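Local coordinates for DNA replication licensing factor MCM related protein (PDB 4ME3) that probably binds single-stranded DNA as the N-terminal, zinc-bearing domain of an archaeal MCM, a family of ATP-driven replicative DNA helicases, at residues Arg16-Trp21 with Ile73-Glu78; Arg45-Ser50 with Phe96-Lys101; Ser64-Pro69 with Gly121-Val126; Ile219-Leu224 with Tyr258-Asn263. One frame throughout, in Å; residues are numbered along the deposited sequence.

Interaction 1. Residues Arg16-Trp21 with Ile73-Glu78; sequences RIKDLW and IRAGEE
In the helical bundle of the MCM N-terminal domain, Trp21 of helix 14-27 lies against Gly76 of helix 69-84, and the short segments 16-21 and 73-78 cross at -62° with their axes 8.7 Å apart at the closest point. The absence of a side chain at Gly76 brings the indole down onto the backbone: Gly76 CA sits 3.5 Å from the centroid of the Trp21 five-membered ring, only 10° off the ring normal, a CH-pi contact over the face. A CB on Gly76 would clash with Trp21 CE2. The indole N-H turns to Tyr72 O, just before the second segment, and that hydrogen bond helps fix the turn of the ring. Beside it, Ile17 CG2, anti to the backbone N, packs on Ala75 CB at 3.5 Å. Lys18 runs past Ala75, its CG 4.0 Å from Ala75 CB, then bends at chi3 (75°) before NZ reaches Glu78. The salt bridge from Lys18 NZ to Glu78 OE1 is 3.6 Å, and NZ also has a hydrogen bond to Gln82. Glu78 OE2 makes a long salt bridge to Arg74 NH1, meeting that guanidinium at its edge. The two helices thus meet through close apolar packing at Ala75 and Gly76, bordered by a charge network in which Lys18 and, at longer range, Arg74 probably offset the charge of Glu78, which also has the like-charged Glu14 nearby.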
loop_
_atom_site.group_PDB
_atom_site.type_symbol
_atom_site.label_atom_id
_atom_site.label_comp_id
_atom_site.label_asym_id
_atom_site.label_seq_id
_atom_site.Cartn_x
_atom_site.Cartn_y
_atom_site.Cartn_z
ATOM N N ARG A 16 -16.364 3.340 12.153
ATOM C CA ARG A 16 -17.432 2.628 11.464
ATOM C C ARG A 16 -16.875 1.724 10.372
ATOM O O ARG A 16 -17.369 0.614 10.163
ATOM C CB ARG A 16 -18.444 3.602 10.856
ATOM C CG ARG A 16 -19.357 2.946 9.828
ATOM C CD ARG A 16 -20.769 3.502 9.862
ATOM N NE ARG A 16 -21.624 2.857 8.865
ATOM C CZ ARG A 16 -22.266 1.705 9.049
ATOM N NH1 ARG A 16 -22.166 1.049 10.199
ATOM N NH2 ARG A 16 -23.015 1.205 8.076
ATOM N N ILE A 17 -15.853 2.205 9.670
ATOM C CA ILE A 17 -15.234 1.416 8.611
ATOM C C ILE A 17 -14.572 0.185 9.220
ATOM O O ILE A 17 -14.712 -0.924 8.704
ATOM C CB ILE A 17 -14.215 2.248 7.807
ATOM C CG1 ILE A 17 -14.941 3.335 7.012
ATOM C CG2 ILE A 17 -13.425 1.362 6.855
ATOM C CD1 ILE A 17 -14.012 4.319 6.318
ATOM N N LYS A 18 -13.872 0.376 10.333
ATOM C CA LYS A 18 -13.222 -0.734 11.016
ATOM C C LYS A 18 -14.252 -1.740 11.529
ATOM O O LYS A 18 -14.036 -2.949 11.448
ATOM C CB LYS A 18 -12.343 -0.225 12.160
ATOM C CG LYS A 18 -11.116 0.540 11.681
ATOM C CD LYS A 18 -10.372 1.206 12.827
ATOM C CE LYS A 18 -9.586 0.203 13.649
ATOM N NZ LYS A 18 -8.786 0.875 14.711
ATOM N N ASP A 19 -15.374 -1.247 12.045
ATOM C CA ASP A 19 -16.436 -2.134 12.516
ATOM C C ASP A 19 -16.970 -2.991 11.373
ATOM O O ASP A 19 -17.249 -4.170 11.558
ATOM C CB ASP A 19 -17.577 -1.337 13.153
ATOM C CG ASP A 19 -17.256 -0.886 14.565
ATOM O OD1 ASP A 19 -16.374 -1.498 15.205
ATOM O OD2 ASP A 19 -17.894 0.077 15.041
ATOM N N LEU A 20 -17.105 -2.396 10.193
ATOM C CA LEU A 20 -17.569 -3.127 9.019
ATOM C C LEU A 20 -16.585 -4.238 8.627
ATOM O O LEU A 20 -16.994 -5.355 8.304
ATOM C CB LEU A 20 -17.803 -2.164 7.853
ATOM C CG LEU A 20 -19.049 -1.283 7.996
ATOM C CD1 LEU A 20 -18.998 -0.100 7.044
ATOM C CD2 LEU A 20 -20.306 -2.097 7.757
ATOM N N TRP A 21 -15.290 -3.935 8.658
ATOM C CA TRP A 21 -14.276 -4.953 8.383
ATOM C C TRP A 21 -14.339 -6.077 9.409
ATOM O O TRP A 21 -14.243 -7.252 9.060
ATOM C CB TRP A 21 -12.870 -4.351 8.399
ATOM C CG TRP A 21 -12.460 -3.700 7.115
ATOM C CD1 TRP A 21 -12.203 -2.374 6.916
ATOM C CD2 TRP A 21 -12.255 -4.342 5.852
ATOM N NE1 TRP A 21 -11.852 -2.153 5.606
ATOM C CE2 TRP A 21 -11.874 -3.345 4.932
ATOM C CE3 TRP A 21 -12.355 -5.662 5.409
ATOM C CZ2 TRP A 21 -11.588 -3.627 3.598
ATOM C CZ3 TRP A 21 -12.074 -5.942 4.084
ATOM C CH2 TRP A 21 -11.695 -4.930 3.195
ATOM N N ILE A 73 -8.742 0.257 2.800
ATOM C CA ILE A 73 -7.774 -0.826 2.929
ATOM C C ILE A 73 -6.929 -0.634 4.189
ATOM O O ILE A 73 -6.706 -1.582 4.944
ATOM C CB ILE A 73 -6.890 -0.942 1.668
ATOM C CG1 ILE A 73 -7.722 -1.496 0.509
ATOM C CG2 ILE A 73 -5.690 -1.839 1.933
ATOM C CD1 ILE A 73 -7.066 -1.398 -0.849
ATOM N N ARG A 74 -6.477 0.590 4.434
ATOM C CA ARG A 74 -5.714 0.873 5.646
ATOM C C ARG A 74 -6.509 0.496 6.898
ATOM O O ARG A 74 -5.961 -0.075 7.842
ATOM C CB ARG A 74 -5.321 2.348 5.705
ATOM C CG ARG A 74 -4.504 2.712 6.934
ATOM C CD ARG A 74 -4.198 4.199 6.967
ATOM N NE ARG A 74 -2.809 4.487 6.626
ATOM C CZ ARG A 74 -1.807 4.510 7.501
ATOM N NH1 ARG A 74 -2.021 4.257 8.786
ATOM N NH2 ARG A 74 -0.578 4.788 7.091
ATOM N N ALA A 75 -7.802 0.810 6.905
ATOM C CA ALA A 75 -8.657 0.476 8.043
ATOM C C ALA A 75 -8.702 -1.032 8.260
ATOM O O ALA A 75 -8.627 -1.505 9.390
ATOM C CB ALA A 75 -10.060 1.023 7.839
ATOM N N GLY A 76 -8.826 -1.784 7.171
ATOM C CA GLY A 76 -8.852 -3.233 7.253
ATOM C C GLY A 76 -7.558 -3.776 7.826
ATOM O O GLY A 76 -7.567 -4.687 8.652
ATOM N N GLU A 77 -6.438 -3.216 7.382
ATOM C CA GLU A 77 -5.132 -3.633 7.878
ATOM C C GLU A 77 -5.010 -3.376 9.380
ATOM O O GLU A 77 -4.498 -4.222 10.118
ATOM C CB GLU A 77 -4.013 -2.935 7.084
ATOM C CG GLU A 77 -3.891 -3.465 5.658
ATOM C CD GLU A 77 -3.063 -2.587 4.731
ATOM O OE1 GLU A 77 -2.680 -1.465 5.131
ATOM O OE2 GLU A 77 -2.809 -3.027 3.586
ATOM N N GLU A 78 -5.501 -2.230 9.837
ATOM C CA GLU A 78 -5.471 -1.905 11.259
ATOM C C GLU A 78 -6.255 -2.918 12.086
ATOM O O GLU A 78 -5.812 -3.323 13.157
ATOM C CB GLU A 78 -6.015 -0.498 11.510
ATOM C CG GLU A 78 -5.077 0.613 11.061
ATOM C CD GLU A 78 -5.589 1.992 11.429
ATOM O OE1 GLU A 78 -6.434 2.089 12.345
ATOM O OE2 GLU A 78 -5.150 2.978 10.801
#

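Interaction 2. Residues Arg45-Ser50 with Phe96-Lys101; sequences RTLYVS and FNLRIK
Lys101, Arg99 and Tyr48 bury the most surface where strands 46-50 and 97-101 run side by side in parallel. Arg99 and Tyr48 lie next to each other, pointing the same way from the sheet. In Arg99 a chi1 of -59° puts CG over one face of the Tyr48 ring, and the extended chain carries CD on to the hydroxyl end: CB is 3.6 Å from Tyr48 CD1, and CD is 3.4 Å from Tyr48 OH. Ring and guanidinium planes are 38° apart. The guanidinium itself goes beyond the pair, to a salt bridge with Asp223 and a hydrogen bond to Ile262 O. Along the same face, Lys101 sends its extended chain past the base of Tyr48, with CD 3.9 Å from Tyr48 CB. Asn97 ND2 gives Thr46 OG1 a weak hydrogen bond and has a stronger partner in Asp222. Underneath, the backbones are joined by five hydrogen bonds, among them Arg99 N to Leu47 O at 2.8 Å and Val49 N to Arg99 O at 2.8 Å. The other face is apolar: Val49 CG2 meets Leu98 CD1 at 3.6 Å, and Leu47 CB meets the edge of the Phe96 ring, with CZ 3.8 Å away. Helices 14-27 and 31-38 pack on this side. Two parallel strands joined through intervening helices, with helices against one face, form the small sheet of this MCM N-terminal domain.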
loop_
_atom_site.group_PDB
_atom_site.type_symbol
_atom_site.label_atom_id
_atom_site.label_comp_id
_atom_site.label_asym_id
_atom_site.label_seq_id
_atom_site.Cartn_x
_atom_site.Cartn_y
_atom_site.Cartn_z
ATOM N N ARG A 45 2.689 -11.698 5.745
ATOM C CA ARG A 45 1.964 -10.521 6.199
ATOM C C ARG A 45 1.041 -9.968 5.123
ATOM O O ARG A 45 0.920 -8.754 4.975
ATOM C CB ARG A 45 2.949 -9.442 6.628
ATOM C CG ARG A 45 3.921 -9.040 5.535
ATOM C CD ARG A 45 4.867 -7.973 6.022
ATOM N NE ARG A 45 5.866 -7.627 5.016
ATOM C CZ ARG A 45 7.049 -7.090 5.292
ATOM N NH1 ARG A 45 7.397 -6.836 6.547
ATOM N NH2 ARG A 45 7.896 -6.816 4.311
ATOM N N THR A 46 0.398 -10.868 4.384
ATOM C CA THR A 46 -0.559 -10.492 3.351
ATOM C C THR A 46 -1.818 -11.348 3.422
ATOM O O THR A 46 -1.748 -12.565 3.601
ATOM C CB THR A 46 0.038 -10.662 1.944
ATOM O OG1 THR A 46 1.236 -9.886 1.829
ATOM C CG2 THR A 46 -0.957 -10.222 0.877
ATOM N N LEU A 47 -2.969 -10.702 3.265
ATOM C CA LEU A 47 -4.242 -11.399 3.156
ATOM C C LEU A 47 -4.959 -10.913 1.908
ATOM O O LEU A 47 -5.096 -9.713 1.706
ATOM C CB LEU A 47 -5.124 -11.120 4.377
ATOM C CG LEU A 47 -6.516 -11.755 4.316
ATOM C CD1 LEU A 47 -6.424 -13.268 4.430
ATOM C CD2 LEU A 47 -7.430 -11.184 5.398
ATOM N N TYR A 48 -5.399 -11.849 1.073
ATOM C CA TYR A 48 -6.251 -11.523 -0.064
ATOM C C TYR A 48 -7.716 -11.708 0.303
ATOM O O TYR A 48 -8.106 -12.755 0.818
ATOM C CB TYR A 48 -5.909 -12.411 -1.256
ATOM C CG TYR A 48 -4.606 -12.035 -1.916
ATOM C CD1 TYR A 48 -4.575 -11.101 -2.939
ATOM C CD2 TYR A 48 -3.409 -12.604 -1.511
ATOM C CE1 TYR A 48 -3.387 -10.742 -3.544
ATOM C CE2 TYR A 48 -2.212 -12.250 -2.113
ATOM C CZ TYR A 48 -2.212 -11.321 -3.128
ATOM O OH TYR A 48 -1.026 -10.963 -3.733
ATOM N N VAL A 49 -8.521 -10.687 0.030
ATOM C CA VAL A 49 -9.958 -10.747 0.273
ATOM C C VAL A 49 -10.702 -10.678 -1.052
ATOM O O VAL A 49 -10.379 -9.861 -1.913
ATOM C CB VAL A 49 -10.425 -9.598 1.186
ATOM C CG1 VAL A 49 -11.938 -9.504 1.199
ATOM C CG2 VAL A 49 -9.882 -9.792 2.598
ATOM N N SER A 50 -11.699 -11.538 -1.214
ATOM C CA SER A 50 -12.436 -11.613 -2.469
ATOM C C SER A 50 -13.447 -10.481 -2.577
ATOM O O SER A 50 -14.255 -10.270 -1.676
ATOM C CB SER A 50 -13.158 -12.955 -2.579
ATOM O OG SER A 50 -13.925 -13.012 -3.766
ATOM N N PHE A 96 1.363 -4.758 7.388
ATOM C CA PHE A 96 0.465 -5.770 6.846
ATOM C C PHE A 96 -0.154 -5.310 5.534
ATOM O O PHE A 96 -0.471 -4.135 5.366
ATOM C CB PHE A 96 -0.640 -6.131 7.836
ATOM C CG PHE A 96 -1.330 -7.417 7.500
ATOM C CD1 PHE A 96 -2.428 -7.434 6.660
ATOM C CD2 PHE A 96 -0.852 -8.616 7.992
ATOM C CE1 PHE A 96 -3.048 -8.625 6.333
ATOM C CE2 PHE A 96 -1.463 -9.808 7.670
ATOM C CZ PHE A 96 -2.567 -9.813 6.837
ATOM N N ASN A 97 -0.318 -6.252 4.609
ATOM C CA ASN A 97 -0.912 -5.963 3.313
ATOM C C ASN A 97 -2.251 -6.654 3.143
ATOM O O ASN A 97 -2.322 -7.876 3.009
ATOM C CB ASN A 97 0.008 -6.416 2.187
ATOM C CG ASN A 97 1.410 -5.877 2.328
ATOM O OD1 ASN A 97 1.608 -4.686 2.556
ATOM N ND2 ASN A 97 2.393 -6.754 2.196
ATOM N N LEU A 98 -3.311 -5.859 3.145
ATOM C CA LEU A 98 -4.631 -6.341 2.803
ATOM C C LEU A 98 -4.834 -6.064 1.323
ATOM O O LEU A 98 -4.752 -4.917 0.885
ATOM C CB LEU A 98 -5.688 -5.622 3.644
ATOM C CG LEU A 98 -7.146 -6.027 3.434
ATOM C CD1 LEU A 98 -7.332 -7.517 3.609
ATOM C CD2 LEU A 98 -8.034 -5.261 4.406
ATOM N N ARG A 99 -5.066 -7.121 0.554
ATOM C CA ARG A 99 -5.207 -7.004 -0.891
ATOM C C ARG A 99 -6.580 -7.479 -1.342
ATOM O O ARG A 99 -7.182 -8.354 -0.723
ATOM C CB ARG A 99 -4.112 -7.807 -1.594
ATOM C CG ARG A 99 -2.709 -7.355 -1.224
ATOM C CD ARG A 99 -1.640 -8.050 -2.050
ATOM N NE ARG A 99 -0.301 -7.608 -1.668
ATOM C CZ ARG A 99 0.192 -6.405 -1.937
ATOM N NH1 ARG A 99 -0.539 -5.510 -2.589
ATOM N NH2 ARG A 99 1.423 -6.091 -1.551
ATOM N N ILE A 100 -7.070 -6.884 -2.422
ATOM C CA ILE A 100 -8.368 -7.233 -2.977
ATOM C C ILE A 100 -8.167 -8.056 -4.242
ATOM O O ILE A 100 -7.368 -7.694 -5.103
ATOM C CB ILE A 100 -9.177 -5.970 -3.337
ATOM C CG1 ILE A 100 -9.262 -5.019 -2.141
ATOM C CG2 ILE A 100 -10.576 -6.344 -3.810
ATOM C CD1 ILE A 100 -9.849 -5.647 -0.897
ATOM N N LYS A 101 -8.890 -9.166 -4.348
ATOM C CA LYS A 101 -8.854 -9.992 -5.546
ATOM C C LYS A 101 -10.271 -10.202 -6.075
ATOM O O LYS A 101 -11.241 -9.719 -5.489
ATOM C CB LYS A 101 -8.195 -11.342 -5.251
ATOM C CG LYS A 101 -8.940 -12.179 -4.226
ATOM C CD LYS A 101 -8.336 -13.562 -4.067
ATOM C CE LYS A 101 -9.066 -14.345 -2.989
ATOM N NZ LYS A 101 -8.494 -15.702 -2.775
#

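Interaction 3. Residues Ser64-Pro69 with Gly121-Val126; sequences SILVSP and GTLISV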
loop_
_atom_site.group_PDB
_atom_site.type_symbol
_atom_site.label_atom_id
_atom_site.label_comp_id
_atom_site.label_asym_id
_atom_site.label_seq_id
_atom_site.Cartn_x
_atom_site.Cartn_y
_atom_site.Cartn_z
ATOM N N SER A 64 -17.578 1.530 -1.828
ATOM C CA SER A 64 -16.781 2.555 -1.170
ATOM C C SER A 64 -15.297 2.200 -1.209
ATOM O O SER A 64 -14.443 3.086 -1.294
ATOM C CB SER A 64 -17.229 2.742 0.280
ATOM O OG SER A 64 -18.527 3.307 0.344
ATOM N N ILE A 65 -14.996 0.905 -1.129
ATOM C CA ILE A 65 -13.616 0.437 -1.245
ATOM C C ILE A 65 -13.035 0.797 -2.615
ATOM O O ILE A 65 -11.867 1.166 -2.721
ATOM C CB ILE A 65 -13.512 -1.082 -1.006
ATOM C CG1 ILE A 65 -13.878 -1.406 0.445
ATOM C CG2 ILE A 65 -12.106 -1.575 -1.313
ATOM C CD1 ILE A 65 -14.041 -2.884 0.738
ATOM N N LEU A 66 -13.848 0.705 -3.663
ATOM C CA LEU A 66 -13.381 1.049 -5.002
ATOM C C LEU A 66 -13.142 2.552 -5.152
ATOM O O LEU A 66 -12.265 2.973 -5.908
ATOM C CB LEU A 66 -14.377 0.571 -6.058
ATOM C CG LEU A 66 -14.627 -0.939 -6.089
ATOM C CD1 LEU A 66 -15.630 -1.287 -7.171
ATOM C CD2 LEU A 66 -13.328 -1.694 -6.295
ATOM N N VAL A 67 -13.914 3.357 -4.428
ATOM C CA VAL A 67 -13.802 4.812 -4.523
ATOM C C VAL A 67 -12.698 5.384 -3.635
ATOM O O VAL A 67 -12.018 6.337 -4.021
ATOM C CB VAL A 67 -15.133 5.496 -4.143
ATOM C CG1 VAL A 67 -14.957 7.006 -4.079
ATOM C CG2 VAL A 67 -16.220 5.125 -5.131
ATOM N N SER A 68 -12.527 4.804 -2.447
ATOM C CA SER A 68 -11.550 5.290 -1.475
ATOM C C SER A 68 -10.692 4.140 -0.952
ATOM O O SER A 68 -10.676 3.862 0.249
ATOM C CB SER A 68 -12.256 5.971 -0.300
ATOM O OG SER A 68 -13.145 6.980 -0.748
ATOM N N PRO A 69 -9.961 3.473 -1.852
ATOM C CA PRO A 69 -9.220 2.269 -1.460
ATOM C C PRO A 69 -8.148 2.508 -0.396
ATOM O O PRO A 69 -7.993 1.659 0.476
ATOM C CB PRO A 69 -8.602 1.784 -2.778
ATOM C CG PRO A 69 -8.620 2.983 -3.684
ATOM C CD PRO A 69 -9.832 3.766 -3.288
ATOM N N GLY A 121 -7.079 8.214 -7.555
ATOM C CA GLY A 121 -7.385 7.901 -6.174
ATOM C C GLY A 121 -8.319 6.720 -6.014
ATOM O O GLY A 121 -8.638 6.329 -4.892
ATOM N N THR A 122 -8.753 6.142 -7.129
ATOM C CA THR A 122 -9.686 5.019 -7.096
ATOM C C THR A 122 -9.006 3.709 -7.480
ATOM O O THR A 122 -7.880 3.701 -7.985
ATOM C CB THR A 122 -10.881 5.254 -8.039
ATOM O OG1 THR A 122 -10.460 5.133 -9.405
ATOM C CG2 THR A 122 -11.477 6.637 -7.806
ATOM N N LEU A 123 -9.700 2.604 -7.231
ATOM C CA LEU A 123 -9.192 1.277 -7.551
ATOM C C LEU A 123 -9.691 0.860 -8.927
ATOM O O LEU A 123 -10.891 0.665 -9.127
ATOM C CB LEU A 123 -9.655 0.277 -6.485
ATOM C CG LEU A 123 -9.052 -1.131 -6.506
ATOM C CD1 LEU A 123 -7.550 -1.092 -6.421
ATOM C CD2 LEU A 123 -9.626 -1.941 -5.350
ATOM N N ILE A 124 -8.771 0.741 -9.880
ATOM C CA ILE A 124 -9.123 0.343 -11.234
ATOM C C ILE A 124 -8.295 -0.857 -11.671
ATOM O O ILE A 124 -7.332 -1.236 -11.002
ATOM C CB ILE A 124 -8.922 1.506 -12.232
ATOM C CG1 ILE A 124 -7.452 1.927 -12.291
ATOM C CG2 ILE A 124 -9.795 2.696 -11.837
ATOM C CD1 ILE A 124 -7.150 2.933 -13.396
ATOM N N SER A 125 -8.681 -1.458 -12.789
ATOM C CA SER A 125 -7.941 -2.578 -13.354
ATOM C C SER A 125 -7.426 -2.197 -14.731
ATOM O O SER A 125 -8.173 -1.674 -15.551
ATOM C CB SER A 125 -8.832 -3.812 -13.454
ATOM O OG SER A 125 -9.363 -4.152 -12.185
ATOM N N VAL A 126 -6.153 -2.477 -14.982
ATOM C CA VAL A 126 -5.518 -2.143 -16.251
ATOM C C VAL A 126 -4.765 -3.352 -16.780
ATOM O O VAL A 126 -4.147 -4.087 -16.013
ATOM C CB VAL A 126 -4.543 -0.968 -16.075
ATOM C CG1 VAL A 126 -4.021 -0.494 -17.422
ATOM C CG2 VAL A 126 -5.224 0.170 -15.335
#
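Leu66 and Leu123 meet through their CD2 methyls, 3.8 Å apart, as the two side chains cross. Leu66 has CG anti to the carbonyl carbon (chi1 -60°), and from there its CD2 branch comes nearer to Leu123 than the start of the side chain does. Between their backbones runs a nearly straight hydrogen bond, Leu123 N to Leu66 O at 2.9 Å with 175° at the hydrogen; the donor lies in the carbonyl plane. It ties the end of helix 59-67, in the helical part of the MCM N-terminal region, to the start of strand 123-147 in the OB domain, and so helps join the two parts of the fold. Pro69, which opens helix 69-84, puts its ring against the same backbone: CD is 3.3 Å from Gly121 O, and CG is 4.0 Å from Leu123 CB. An alanine here lacks CG and CD, which would probably open a gap beside Gly121 O and Leu123 N, where they now pack, and let the chain between the two helices turn more freely. Thr122 holds OG1 between the backbone N and the carbonyl carbon (chi1 72°), where it is hydrogen-bonded to Asn119 O. Its CB comes within 3.4 Å of Leu66 O, and its methyl CG2 approaches Val67 O at 3.8 Å.

Interaction 4. Residues Ile219-Leu224 with Tyr258-Asn263; sequences ITEDDL and YLYAIN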
loop_
_atom_site.group_PDB
_atom_site.type_symbol
_atom_site.label_atom_id
_atom_site.label_comp_id
_atom_site.label_asym_id
_atom_site.label_seq_id
_atom_site.Cartn_x
_atom_site.Cartn_y
_atom_site.Cartn_z
ATOM N N ILE A 219 3.735 0.491 -9.839
ATOM C CA ILE A 219 4.592 0.317 -8.677
ATOM C C ILE A 219 4.184 -0.977 -7.988
ATOM O O ILE A 219 3.037 -1.132 -7.581
ATOM C CB ILE A 219 4.460 1.488 -7.682
ATOM C CG1 ILE A 219 4.874 2.809 -8.340
ATOM C CG2 ILE A 219 5.305 1.240 -6.439
ATOM C CD1 ILE A 219 6.264 2.811 -8.919
ATOM N N THR A 220 5.118 -1.915 -7.880
ATOM C CA THR A 220 4.867 -3.161 -7.169
ATOM C C THR A 220 5.727 -3.192 -5.914
ATOM O O THR A 220 6.936 -2.983 -5.983
ATOM C CB THR A 220 5.176 -4.395 -8.040
ATOM O OG1 THR A 220 6.563 -4.402 -8.412
ATOM C CG2 THR A 220 4.316 -4.391 -9.294
ATOM N N GLU A 221 5.103 -3.437 -4.767
ATOM C CA GLU A 221 5.820 -3.388 -3.498
ATOM C C GLU A 221 5.733 -4.698 -2.734
ATOM O O GLU A 221 4.787 -5.474 -2.899
ATOM C CB GLU A 221 5.280 -2.263 -2.613
ATOM C CG GLU A 221 5.555 -0.862 -3.129
ATOM C CD GLU A 221 5.256 0.201 -2.090
ATOM O OE1 GLU A 221 4.474 -0.083 -1.156
ATOM O OE2 GLU A 221 5.801 1.317 -2.201
ATOM N N ASP A 222 6.737 -4.923 -1.891
ATOM C CA ASP A 222 6.763 -6.049 -0.965
ATOM C C ASP A 222 6.565 -7.378 -1.700
ATOM O O ASP A 222 7.365 -7.727 -2.570
ATOM C CB ASP A 222 5.727 -5.818 0.143
ATOM C CG ASP A 222 6.033 -6.594 1.410
ATOM O OD1 ASP A 222 7.085 -7.268 1.468
ATOM O OD2 ASP A 222 5.228 -6.505 2.363
ATOM N N ASP A 223 5.512 -8.116 -1.359
ATOM C CA ASP A 223 5.277 -9.434 -1.937
ATOM C C ASP A 223 4.995 -9.401 -3.438
ATOM O O ASP A 223 5.061 -10.435 -4.104
ATOM C CB ASP A 223 4.123 -10.143 -1.211
ATOM C CG ASP A 223 2.918 -9.238 -0.994
ATOM O OD1 ASP A 223 3.098 -8.121 -0.466
ATOM O OD2 ASP A 223 1.788 -9.643 -1.343
ATOM N N LEU A 224 4.678 -8.224 -3.970
ATOM C CA LEU A 224 4.389 -8.093 -5.395
ATOM C C LEU A 224 5.615 -7.697 -6.220
ATOM O O LEU A 224 5.584 -7.772 -7.445
ATOM C CB LEU A 224 3.258 -7.083 -5.620
ATOM C CG LEU A 224 1.902 -7.475 -5.024
ATOM C CD1 LEU A 224 0.839 -6.458 -5.417
ATOM C CD2 LEU A 224 1.504 -8.875 -5.457
ATOM N N TYR A 258 0.233 6.998 -12.627
ATOM C CA TYR A 258 0.839 5.681 -12.509
ATOM C C TYR A 258 -0.058 4.835 -11.618
ATOM O O TYR A 258 -0.940 5.358 -10.942
ATOM C CB TYR A 258 2.260 5.768 -11.946
ATOM C CG TYR A 258 2.360 6.165 -10.489
ATOM C CD1 TYR A 258 2.437 7.502 -10.115
ATOM C CD2 TYR A 258 2.399 5.202 -9.487
ATOM C CE1 TYR A 258 2.545 7.868 -8.785
ATOM C CE2 TYR A 258 2.503 5.558 -8.158
ATOM C CZ TYR A 258 2.577 6.892 -7.812
ATOM O OH TYR A 258 2.676 7.244 -6.487
ATOM N N LEU A 259 0.155 3.526 -11.624
ATOM C CA LEU A 259 -0.716 2.629 -10.885
ATOM C C LEU A 259 0.035 1.989 -9.732
ATOM O O LEU A 259 1.103 1.416 -9.929
ATOM C CB LEU A 259 -1.258 1.550 -11.813
ATOM C CG LEU A 259 -2.466 0.756 -11.307
ATOM C CD1 LEU A 259 -3.706 1.638 -11.259
ATOM C CD2 LEU A 259 -2.701 -0.454 -12.192
ATOM N N TYR A 260 -0.525 2.106 -8.531
ATOM C CA TYR A 260 -0.001 1.415 -7.362
ATOM C C TYR A 260 -0.679 0.058 -7.238
ATOM O O TYR A 260 -1.877 -0.031 -6.951
ATOM C CB TYR A 260 -0.238 2.236 -6.097
ATOM C CG TYR A 260 0.306 1.567 -4.863
ATOM C CD1 TYR A 260 1.641 1.703 -4.512
ATOM C CD2 TYR A 260 -0.510 0.783 -4.059
ATOM C CE1 TYR A 260 2.148 1.087 -3.390
ATOM C CE2 TYR A 260 -0.010 0.157 -2.931
ATOM C CZ TYR A 260 1.320 0.314 -2.603
ATOM O OH TYR A 260 1.829 -0.303 -1.483
ATOM N N ALA A 261 0.090 -1.005 -7.445
ATOM C CA ALA A 261 -0.474 -2.344 -7.565
ATOM C C ALA A 261 -1.031 -2.874 -6.247
ATOM O O ALA A 261 -0.365 -2.822 -5.210
ATOM C CB ALA A 261 0.573 -3.304 -8.109
ATOM N N ILE A 262 -2.259 -3.380 -6.304
ATOM C CA ILE A 262 -2.875 -4.067 -5.172
ATOM C C ILE A 262 -2.951 -5.568 -5.432
ATOM O O ILE A 262 -2.841 -6.376 -4.509
ATOM C CB ILE A 262 -4.296 -3.528 -4.900
ATOM C CG1 ILE A 262 -4.236 -2.059 -4.473
ATOM C CG2 ILE A 262 -4.986 -4.358 -3.838
ATOM C CD1 ILE A 262 -3.479 -1.815 -3.187
ATOM N N ASN A 263 -3.141 -5.934 -6.699
ATOM C CA ASN A 263 -3.247 -7.328 -7.106
ATOM C C ASN A 263 -2.736 -7.472 -8.538
ATOM O O ASN A 263 -2.957 -6.594 -9.374
ATOM C CB ASN A 263 -4.702 -7.799 -7.006
ATOM C CG ASN A 263 -4.862 -9.293 -7.235
ATOM O OD1 ASN A 263 -4.095 -10.103 -6.717
ATOM N ND2 ASN A 263 -5.870 -9.663 -8.013
HETATM O O HOH W 1 2.217 -2.994 -4.576
#
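A tyrosine hydroxyl meets a carboxylate from above its plane where Tyr260 OH gives Glu221 OE1 a 2.7 Å hydrogen bond. The oxygen is approached 53° out of the carboxylate plane, yet it lies at the edge of the phenol ring and in the ring's own plane; the two planes are 82° apart. With Tyr260 CG anti to the backbone N (chi1 -179°), the ring extends toward the neighbouring strand, where its hydroxyl meets Glu221. Glu221 OE2 has its own partner, a salt bridge to Lys139. Replacing Glu221 with an alanine would probably leave the Tyr260 hydroxyl and the Lys139 charge without their mates, and the phenol less firmly set. The backbones pair as parallel strands: Ile219 N bonds to Leu259 O at 2.8 Å, and Ala261 N to Ile219 O at 3.0 Å. Farther on the strands part, and a water bridges them, accepting from Glu221 N and donating to Ala261 O at 2.7 Å. Ile219 sets its branches against two tyrosines, CG1 3.6 Å from Tyr258 CD2 and CG2 4.2 Å from Tyr260 CD1. Leu224 closes the far end with CD1 4.2 Å from Ala261 CB. Strands 215-221 and 250-261 are the parallel pair of the OB-domain sheet, and at Ile262 and Asn263 a classic beta bulge faces Asp237. The chemistry is that of a buried acid with each oxygen engaged, which would be expected to favour its charged form.

Interactions 1 and 2 lie wholly in the helical MCM N-terminal region, their centres 13 Å apart, and touch where Glu77 of helix 69-84 reaches Leu98 N of strand 97-101. Along the chain the segments of interactions 1, 2 and 3 alternate, while interaction 4 comes after all three. Interaction 3 ties helix 59-67 to strand 123-147, which shares its sheet with the strands of interaction 4; Ile124 and Val126 pack on Leu259 there. Interactions 2 and 4, about 12 Å apart between centres, meet through the Arg99-Asp223 salt bridge and Asn97 with Asp222. The helical part is thereby fastened to the OB domain through interaction 3 and where interactions 2 and 4 meet, away from the zinc site.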